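Side-chain contacts in D-alanyl-D-alanine carboxypeptidase (Penicillin binding protein) family protein (Francisella tularensis subsp. tularensis, PDB 6OSU), which probably trims the terminal D-alanine from cell-wall peptide precursors as a serine-type D-alanyl-D-alanine carboxypeptidase of the peptidase S11 family: residues R217-P222 against K245-K250; V113-T118 against K208-S213. All coordinates share one frame; numbering follows the deposited sequence.

Contact 1: R217-P222 against K245-K250; sequences RKQCLP and KDKCNK
Cys220 and Cys248 form a disulfide bridge between two helices, 214-220 and 242-251, in an outlying part of this S11-family carboxypeptidase, away from the predicted active-site residues. The bridge is the tight part of the contact: both cysteines are buried, their CA atoms lie 5.8 Å apart, and Cys220 SG is bonded to Cys248 SG at 2.0 Å. Both CB atoms point towards the opposite helix, and with each sulfur beside its backbone N and anti to the carbonyl carbon the bridge closes with a chi3 of -88°. Just past the bridge the first helix ends at Cys220, and Leu221 takes up a positive phi, while the second helix continues through Lys250. Towards solvent the contact loosens to one polar link between long chains. Gln219, exposed and extended beyond CG, meets the stretched side chain of Lys247 at about a right angle. Asp216 makes a weak, long ion pair with the ammonium group of Lys247. Lys247 NZ donates to Gln219 OE1 at 3.0 Å, with a C=O...N angle of 126° and the donor tilted 19° from the amide's carbonyl plane.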
loop_
_atom_site.group_PDB
_atom_site.type_symbol
_atom_site.label_atom_id
_atom_site.label_comp_id
_atom_site.label_asym_id
_atom_site.label_seq_id
_atom_site.Cartn_x
_atom_site.Cartn_y
_atom_site.Cartn_z
ATOM N N ARG A 217 13.027 26.032 4.853
ATOM C CA ARG A 217 12.921 26.940 3.715
ATOM C C ARG A 217 11.810 27.958 3.929
ATOM O O ARG A 217 11.987 29.145 3.640
ATOM C CB ARG A 217 12.678 26.160 2.425
ATOM C CG ARG A 217 12.765 27.030 1.186
ATOM C CD ARG A 217 11.927 26.496 0.040
ATOM N NE ARG A 217 12.021 27.366 -1.130
ATOM C CZ ARG A 217 11.342 27.186 -2.258
ATOM N NH1 ARG A 217 11.497 28.032 -3.268
ATOM N NH2 ARG A 217 10.507 26.163 -2.376
ATOM N N LYS A 218 10.656 27.514 4.432
ATOM C CA LYS A 218 9.543 28.428 4.657
ATOM C C LYS A 218 9.831 29.436 5.762
ATOM O O LYS A 218 9.197 30.495 5.793
ATOM C CB LYS A 218 8.270 27.640 4.976
ATOM C CG LYS A 218 7.730 26.832 3.799
ATOM C CD LYS A 218 6.602 25.905 4.232
ATOM C CE LYS A 218 6.205 24.926 3.128
ATOM N NZ LYS A 218 5.212 25.494 2.173
ATOM N N GLN A 219 10.767 29.135 6.665
ATOM C CA GLN A 219 11.180 30.120 7.661
ATOM C C GLN A 219 11.998 31.235 7.022
ATOM O O GLN A 219 11.748 32.422 7.263
ATOM C CB GLN A 219 11.991 29.452 8.770
ATOM C CG GLN A 219 11.232 28.449 9.610
ATOM C CD GLN A 219 12.093 27.873 10.716
ATOM O OE1 GLN A 219 13.060 28.497 11.150
ATOM N NE2 GLN A 219 11.751 26.675 11.173
ATOM N N CYS A 220 12.992 30.869 6.210
ATOM C CA CYS A 220 13.876 31.865 5.619
ATOM C C CYS A 220 13.307 32.427 4.324
ATOM O O CYS A 220 13.447 33.626 4.052
ATOM C CB CYS A 220 15.254 31.254 5.362
ATOM S SG CYS A 220 16.035 30.540 6.822
ATOM N N LEU A 221 12.661 31.577 3.523
ATOM C CA LEU A 221 12.193 31.913 2.182
ATOM C C LEU A 221 13.349 32.468 1.359
ATOM O O LEU A 221 13.358 33.660 1.031
ATOM C CB LEU A 221 11.034 32.912 2.244
ATOM C CG LEU A 221 9.701 32.377 2.773
ATOM C CD1 LEU A 221 8.799 33.516 3.215
ATOM C CD2 LEU A 221 9.010 31.529 1.716
ATOM N N PRO A 222 14.339 31.648 1.012
ATOM C CA PRO A 222 15.500 32.165 0.281
ATOM C C PRO A 222 15.124 32.589 -1.128
ATOM O O PRO A 222 14.090 32.200 -1.676
ATOM C CB PRO A 222 16.469 30.975 0.256
ATOM C CG PRO A 222 15.945 30.013 1.277
ATOM C CD PRO A 222 14.466 30.209 1.283
ATOM N N LYS A 245 18.671 34.391 11.724
ATOM C CA LYS A 245 19.216 34.887 10.466
ATOM C C LYS A 245 20.477 34.130 10.072
ATOM O O LYS A 245 20.664 33.798 8.896
ATOM C CB LYS A 245 19.506 36.385 10.571
ATOM C CG LYS A 245 18.488 37.269 9.874
ATOM C CD LYS A 245 18.766 38.736 10.147
ATOM C CE LYS A 245 17.770 39.628 9.429
ATOM N NZ LYS A 245 17.929 41.060 9.812
ATOM N N ASP A 246 21.352 33.841 11.041
ATOM C CA ASP A 246 22.591 33.138 10.724
ATOM C C ASP A 246 22.332 31.685 10.352
ATOM O O ASP A 246 23.098 31.102 9.576
ATOM C CB ASP A 246 23.571 33.225 11.896
ATOM C CG ASP A 246 24.881 32.497 11.622
ATOM O OD1 ASP A 246 25.394 32.595 10.487
ATOM O OD2 ASP A 246 25.405 31.836 12.544
ATOM N N LYS A 247 21.270 31.083 10.891
ATOM C CA LYS A 247 20.921 29.731 10.468
ATOM C C LYS A 247 20.381 29.730 9.043
ATOM O O LYS A 247 20.548 28.744 8.317
ATOM C CB LYS A 247 19.922 29.104 11.443
ATOM C CG LYS A 247 18.469 29.126 11.006
ATOM C CD LYS A 247 17.684 28.055 11.745
ATOM C CE LYS A 247 16.190 28.301 11.673
ATOM N NZ LYS A 247 15.435 27.323 12.508
ATOM N N CYS A 248 19.750 30.828 8.619
ATOM C CA CYS A 248 19.439 30.994 7.204
ATOM C C CYS A 248 20.709 31.118 6.375
ATOM O O CYS A 248 20.745 30.667 5.225
ATOM C CB CYS A 248 18.551 32.218 6.990
ATOM S SG CYS A 248 16.910 32.123 7.751
ATOM N N ASN A 249 21.760 31.714 6.942
ATOM C CA ASN A 249 22.998 31.898 6.193
ATOM C C ASN A 249 23.790 30.602 6.080
ATOM O O ASN A 249 24.506 30.403 5.093
ATOM C CB ASN A 249 23.848 32.986 6.848
ATOM C CG ASN A 249 23.346 34.382 6.540
ATOM O OD1 ASN A 249 22.927 35.117 7.436
ATOM N ND2 ASN A 249 23.391 34.761 5.267
ATOM N N LYS A 250 23.679 29.717 7.074
ATOM C CA LYS A 250 24.393 28.443 7.026
ATOM C C LYS A 250 23.671 27.419 6.156
ATOM O O LYS A 250 24.315 26.677 5.407
ATOM C CB LYS A 250 24.579 27.890 8.441
ATOM C CG LYS A 250 25.361 26.585 8.497
ATOM C CD LYS A 250 25.226 25.909 9.855
ATOM C CE LYS A 250 25.879 26.723 10.961
ATOM N NZ LYS A 250 27.360 26.572 10.966
#

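Contact 2: V113-T118 against K208-S213; sequences VRNLVT and KQDSVS
Asn115, in the first turn of helix 113-123, presents its amide to two consecutive residues of the edge strand 210-212, and the oxygen and nitrogen ends of that amide take different partners. Its CG stands beside the backbone N and anti to the carbonyl carbon (chi1 -74°), which carries the group out from the helix towards the strand. At the oxygen end, Ser211 OG donates to Asn115 OD1 at 2.8 Å. The hydroxyl comes from above the amide, 35° out of the carbonyl plane, with a C=O...O angle of 137°; the bond is short although the hydroxyl does not lie on a lone pair of the amide oxygen. At the nitrogen end, Asn115 ND2 makes a weak hydrogen bond of 3.5 Å to Asp210 OD1. Here the two side chains cross at about a right angle, with the amide and carboxylate planes perpendicular to each other. The other carboxylate oxygen, Asp210 OD2, turns back towards its own strand. Asp210 also forms a G1 beta bulge with Gln209, opposite Asn205 of the neighbouring strand 201-205. Trp204 of that strand packs against Asn115. The contact thus joins a helix of the catalytic region to the margin of a small three-stranded antiparallel sheet, away from the active site. Chemically, the amide acts as acceptor and donor at once: a buried polar group is given a partner at each end, and the carboxylate, if ionised, would probably polarise the N-H of ND2 and favour this orientation of the amide, although the long bond suggests that the hydroxyl does more to fix how the amide is turned.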
loop_
_atom_site.group_PDB
_atom_site.type_symbol
_atom_site.label_atom_id
_atom_site.label_comp_id
_atom_site.label_asym_id
_atom_site.label_seq_id
_atom_site.Cartn_x
_atom_site.Cartn_y
_atom_site.Cartn_z
ATOM N N VAL A 113 22.240 7.847 3.253
ATOM C CA VAL A 113 21.119 7.008 2.834
ATOM C C VAL A 113 19.829 7.810 2.866
ATOM O O VAL A 113 19.019 7.756 1.933
ATOM C CB VAL A 113 21.007 5.756 3.725
ATOM C CG1 VAL A 113 19.790 4.936 3.338
ATOM C CG2 VAL A 113 22.257 4.917 3.645
ATOM N N ARG A 114 19.621 8.567 3.949
ATOM C CA ARG A 114 18.394 9.343 4.083
ATOM C C ARG A 114 18.193 10.265 2.885
ATOM O O ARG A 114 17.089 10.344 2.334
ATOM C CB ARG A 114 18.412 10.137 5.391
ATOM C CG ARG A 114 17.019 10.475 5.913
ATOM C CD ARG A 114 17.035 11.134 7.293
ATOM N NE ARG A 114 16.872 10.180 8.396
ATOM C CZ ARG A 114 15.724 9.581 8.716
ATOM N NH1 ARG A 114 14.623 9.812 8.008
ATOM N NH2 ARG A 114 15.676 8.739 9.743
ATOM N N ASN A 115 19.258 10.944 2.445
ATOM C CA ASN A 115 19.141 11.817 1.281
ATOM C C ASN A 115 18.895 11.019 0.003
ATOM O O ASN A 115 18.048 11.397 -0.816
ATOM C CB ASN A 115 20.389 12.683 1.139
ATOM C CG ASN A 115 20.449 13.789 2.172
ATOM O OD1 ASN A 115 19.419 14.270 2.644
ATOM N ND2 ASN A 115 21.660 14.209 2.523
ATOM N N LEU A 116 19.630 9.917 -0.190
ATOM C CA LEU A 116 19.465 9.116 -1.401
ATOM C C LEU A 116 18.081 8.485 -1.468
ATOM O O LEU A 116 17.467 8.438 -2.540
ATOM C CB LEU A 116 20.543 8.033 -1.476
ATOM C CG LEU A 116 21.970 8.478 -1.790
ATOM C CD1 LEU A 116 22.908 7.283 -1.780
ATOM C CD2 LEU A 116 22.022 9.191 -3.130
ATOM N N VAL A 117 17.575 7.987 -0.338
ATOM C CA VAL A 117 16.243 7.393 -0.328
ATOM C C VAL A 117 15.187 8.456 -0.595
ATOM O O VAL A 117 14.202 8.210 -1.303
ATOM C CB VAL A 117 15.992 6.658 1.001
ATOM C CG1 VAL A 117 14.542 6.219 1.109
ATOM C CG2 VAL A 117 16.912 5.461 1.117
ATOM N N THR A 118 15.373 9.655 -0.038
ATOM C CA THR A 118 14.452 10.750 -0.321
ATOM C C THR A 118 14.460 11.094 -1.806
ATOM O O THR A 118 13.400 11.291 -2.415
ATOM C CB THR A 118 14.812 11.977 0.520
ATOM O OG1 THR A 118 14.932 11.595 1.896
ATOM C CG2 THR A 118 13.730 13.040 0.402
ATOM N N LYS A 208 26.842 21.610 -1.605
ATOM C CA LYS A 208 27.261 20.818 -0.456
ATOM C C LYS A 208 26.867 19.352 -0.563
ATOM O O LYS A 208 27.360 18.541 0.228
ATOM C CB LYS A 208 26.670 21.404 0.829
ATOM C CG LYS A 208 27.473 22.541 1.438
ATOM C CD LYS A 208 26.551 23.552 2.101
ATOM C CE LYS A 208 27.263 24.346 3.184
ATOM N NZ LYS A 208 27.056 23.739 4.530
ATOM N N GLN A 209 26.003 19.000 -1.514
ATOM C CA GLN A 209 25.447 17.652 -1.637
ATOM C C GLN A 209 24.755 17.241 -0.337
ATOM O O GLN A 209 25.111 16.261 0.321
ATOM C CB GLN A 209 26.528 16.649 -2.048
ATOM C CG GLN A 209 27.047 16.838 -3.465
ATOM C CD GLN A 209 26.095 16.292 -4.509
ATOM O OE1 GLN A 209 26.025 15.085 -4.723
ATOM N NE2 GLN A 209 25.351 17.180 -5.161
ATOM N N ASP A 210 23.758 18.041 0.031
ATOM C CA ASP A 210 22.907 17.757 1.178
ATOM C C ASP A 210 21.589 18.494 0.987
ATOM O O ASP A 210 21.479 19.399 0.158
ATOM C CB ASP A 210 23.571 18.167 2.496
ATOM C CG ASP A 210 22.922 17.512 3.702
ATOM O OD1 ASP A 210 23.525 16.579 4.271
ATOM O OD2 ASP A 210 21.798 17.914 4.068
ATOM N N SER A 211 20.592 18.098 1.767
ATOM C CA SER A 211 19.257 18.667 1.659
ATOM C C SER A 211 18.991 19.656 2.791
ATOM O O SER A 211 19.766 19.790 3.741
ATOM C CB SER A 211 18.202 17.558 1.662
ATOM O OG SER A 211 18.281 16.788 2.847
ATOM N N VAL A 212 17.874 20.368 2.667
ATOM C CA VAL A 212 17.401 21.287 3.694
ATOM C C VAL A 212 15.922 21.018 3.920
ATOM O O VAL A 212 15.166 20.828 2.962
ATOM C CB VAL A 212 17.631 22.765 3.308
ATOM C CG1 VAL A 212 17.090 23.692 4.391
ATOM C CG2 VAL A 212 19.103 23.034 3.070
ATOM N N SER A 213 15.519 20.980 5.188
ATOM C CA SER A 213 14.115 20.806 5.535
ATOM C C SER A 213 13.251 21.837 4.821
ATOM O O SER A 213 13.609 23.014 4.727
ATOM C CB SER A 213 13.935 20.929 7.051
ATOM O OG SER A 213 12.691 21.529 7.375
#

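How the contacts relate
Contact 2 closes before contact 1 opens, so the two come in series along the chain, and their centres lie about 17 Å apart on the same side of the chain's centre. Strand 210-212 of contact 2 leads directly into helix 214-220 of contact 1, with Ser213 at the N-cap of that helix and bonded to Asp216 N. The segments also meet through packing, Lys250 O lying 4.1 Å from Lys208 NZ. Contact 2 ties the strand side of this region to helix 113-123, whereas contact 1 covalently joins helices 214-220 and 242-251, farther from the centre of the chain. Together they connect an outlying helix-and-strand part to the helices of the catalytic region.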